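Local coordinates for protein glyoxalase-related enzyme, AraC type (Clostridium phytofermentans, PDB 3BT3) that is of unknown function but belongs to the glyoxalase-related VOC superfamily and, as an AraC-type protein, probably takes part in transcription regulation, at residues H105-V108 / K109-W113. Sequence-based numbering, arbitrary orientation.
Sequences HKYV and KENGW
Asn111 lays its amide nitrogen ND2 on one face of the Tyr107 ring. ND2 sits over the ring centre, 3.4 Å from Tyr107 CE2. The amide stands almost upright on the ring, with the two planes 81° apart. At chi1 -169° Tyr107 CG lies beside its own carbonyl carbon, on the side where Asn111 ND2 reaches the ring face. At the Trp113 ring, Val108 CG1 comes to the edge, near the ring plane, and also packs 3.7 Å from Trp113 CB. Lys109 CG meets the His105 ring obliquely, 3.8 Å from CE1, and the two side chains run alongside each other.

Lys106 and Glu110 form a salt bridge one turn apart, NZ to OE2 3.4 Å. The lysine chain runs past OE2 from CG onward, and its bend at chi4 (-71°) keeps NZ beside it. Both residues are exposed.

The helix ends here. Lys109 N donates a hydrogen bond to His105 O, and Asn111 N to Tyr107 O, each 2.9 Å. Asn111 is the first residue to leave helical angles. Gly112 follows with positive phi, and its N donates to Lys109 O. With a weak bond from Trp113 N to Val108 O, 3.4 Å, this makes a Schellman motif; Val108 and Trp113 are its apolar pair.

The turn ends helix 101-110. Strand 92-99 precedes the helix and strands 120-122, 126-132 and 138-144 follow, a βαβββ order characteristic of the VOC fold. Val108 and Trp113 both touch Ile131 of strand 126-132 and Ile42, just after helix 32-41. Trp38 of that helix meets the Trp113 ring edge-to-face. Tyr107 packs on Arg16 of the second subunit.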
loop_
_atom_site.group_PDB
_atom_site.type_symbol
_atom_site.label_atom_id
_atom_site.label_comp_id
_atom_site.label_asym_id
_atom_site.label_seq_id
_atom_site.Cartn_x
_atom_site.Cartn_y
_atom_site.Cartn_z
ATOM N N HIS A 105 -6.297 -18.766 7.482
ATOM C CA HIS A 105 -5.326 -19.839 7.353
ATOM C C HIS A 105 -5.956 -21.128 6.831
ATOM O O HIS A 105 -5.398 -21.806 5.957
ATOM C CB HIS A 105 -4.664 -20.082 8.702
ATOM C CG HIS A 105 -3.481 -20.991 8.635
ATOM N ND1 HIS A 105 -3.598 -22.353 8.469
ATOM C CD2 HIS A 105 -2.155 -20.732 8.705
ATOM C CE1 HIS A 105 -2.393 -22.895 8.440
ATOM N NE2 HIS A 105 -1.500 -21.932 8.581
ATOM N N LYS A 106 -7.128 -21.452 7.365
ATOM C CA LYS A 106 -7.848 -22.650 6.969
ATOM C C LYS A 106 -8.329 -22.538 5.520
ATOM O O LYS A 106 -8.281 -23.514 4.761
ATOM C CB LYS A 106 -9.030 -22.866 7.909
ATOM C CG LYS A 106 -9.881 -24.081 7.602
ATOM C CD LYS A 106 -10.802 -24.376 8.783
ATOM C CE LYS A 106 -11.767 -25.519 8.500
ATOM N NZ LYS A 106 -12.823 -25.133 7.513
ATOM N N TYR A 107 -8.783 -21.346 5.138
ATOM C CA TYR A 107 -9.257 -21.125 3.776
ATOM C C TYR A 107 -8.121 -21.345 2.779
ATOM O O TYR A 107 -8.273 -22.072 1.801
ATOM C CB TYR A 107 -9.790 -19.705 3.631
ATOM C CG TYR A 107 -10.532 -19.460 2.341
ATOM C CD1 TYR A 107 -11.782 -20.035 2.118
ATOM C CD2 TYR A 107 -10.004 -18.621 1.356
ATOM C CE1 TYR A 107 -12.494 -19.778 0.955
ATOM C CE2 TYR A 107 -10.708 -18.357 0.186
ATOM C CZ TYR A 107 -11.955 -18.936 -0.008
ATOM O OH TYR A 107 -12.680 -18.654 -1.146
ATOM N N VAL A 108 -6.985 -20.704 3.040
ATOM C CA VAL A 108 -5.815 -20.831 2.184
ATOM C C VAL A 108 -5.414 -22.303 2.095
ATOM O O VAL A 108 -5.316 -22.864 0.999
ATOM C CB VAL A 108 -4.625 -19.995 2.734
ATOM C CG1 VAL A 108 -3.363 -20.285 1.942
ATOM C CG2 VAL A 108 -4.951 -18.507 2.656
ATOM N N LYS A 109 -5.187 -22.932 3.247
ATOM C CA LYS A 109 -4.808 -24.342 3.260
ATOM C C LYS A 109 -5.838 -25.191 2.522
ATOM O O LYS A 109 -5.487 -26.056 1.725
ATOM C CB LYS A 109 -4.651 -24.854 4.697
ATOM C CG LYS A 109 -3.230 -24.728 5.263
ATOM C CD LYS A 109 -2.228 -25.487 4.397
ATOM C CE LYS A 109 -1.120 -26.131 5.222
ATOM N NZ LYS A 109 -0.226 -25.143 5.903
ATOM N N GLU A 110 -7.112 -24.928 2.786
ATOM C CA GLU A 110 -8.183 -25.675 2.147
ATOM C C GLU A 110 -8.149 -25.536 0.640
ATOM O O GLU A 110 -8.567 -26.450 -0.078
ATOM C CB GLU A 110 -9.546 -25.216 2.668
ATOM C CG GLU A 110 -10.246 -26.257 3.513
ATOM C CD GLU A 110 -9.506 -26.562 4.809
ATOM O OE1 GLU A 110 -8.271 -26.785 4.764
ATOM O OE2 GLU A 110 -10.167 -26.582 5.875
ATOM N N ASN A 111 -7.656 -24.401 0.154
ATOM C CA ASN A 111 -7.593 -24.194 -1.283
ATOM C C ASN A 111 -6.307 -24.685 -1.930
ATOM O O ASN A 111 -6.016 -24.353 -3.077
ATOM C CB ASN A 111 -7.860 -22.732 -1.623
ATOM C CG ASN A 111 -9.339 -22.397 -1.574
ATOM O OD1 ASN A 111 -10.146 -23.012 -2.278
ATOM N ND2 ASN A 111 -9.706 -21.424 -0.744
ATOM N N GLY A 112 -5.544 -25.479 -1.187
ATOM C CA GLY A 112 -4.333 -26.064 -1.730
ATOM C C GLY A 112 -3.025 -25.310 -1.678
ATOM O O GLY A 112 -2.008 -25.825 -2.141
ATOM N N TRP A 113 -3.024 -24.105 -1.125
ATOM C CA TRP A 113 -1.787 -23.349 -1.048
ATOM C C TRP A 113 -1.062 -23.718 0.252
ATOM O O TRP A 113 -1.620 -23.583 1.344
ATOM C CB TRP A 113 -2.095 -21.859 -1.104
ATOM C CG TRP A 113 -0.899 -21.022 -1.348
ATOM C CD1 TRP A 113 -0.241 -20.255 -0.442
ATOM C CD2 TRP A 113 -0.200 -20.876 -2.585
ATOM N NE1 TRP A 113 0.828 -19.636 -1.034
ATOM C CE2 TRP A 113 0.877 -20.000 -2.353
ATOM C CE3 TRP A 113 -0.382 -21.401 -3.871
ATOM C CZ2 TRP A 113 1.775 -19.633 -3.360
ATOM C CZ3 TRP A 113 0.511 -21.036 -4.877
ATOM C CH2 TRP A 113 1.575 -20.160 -4.614
#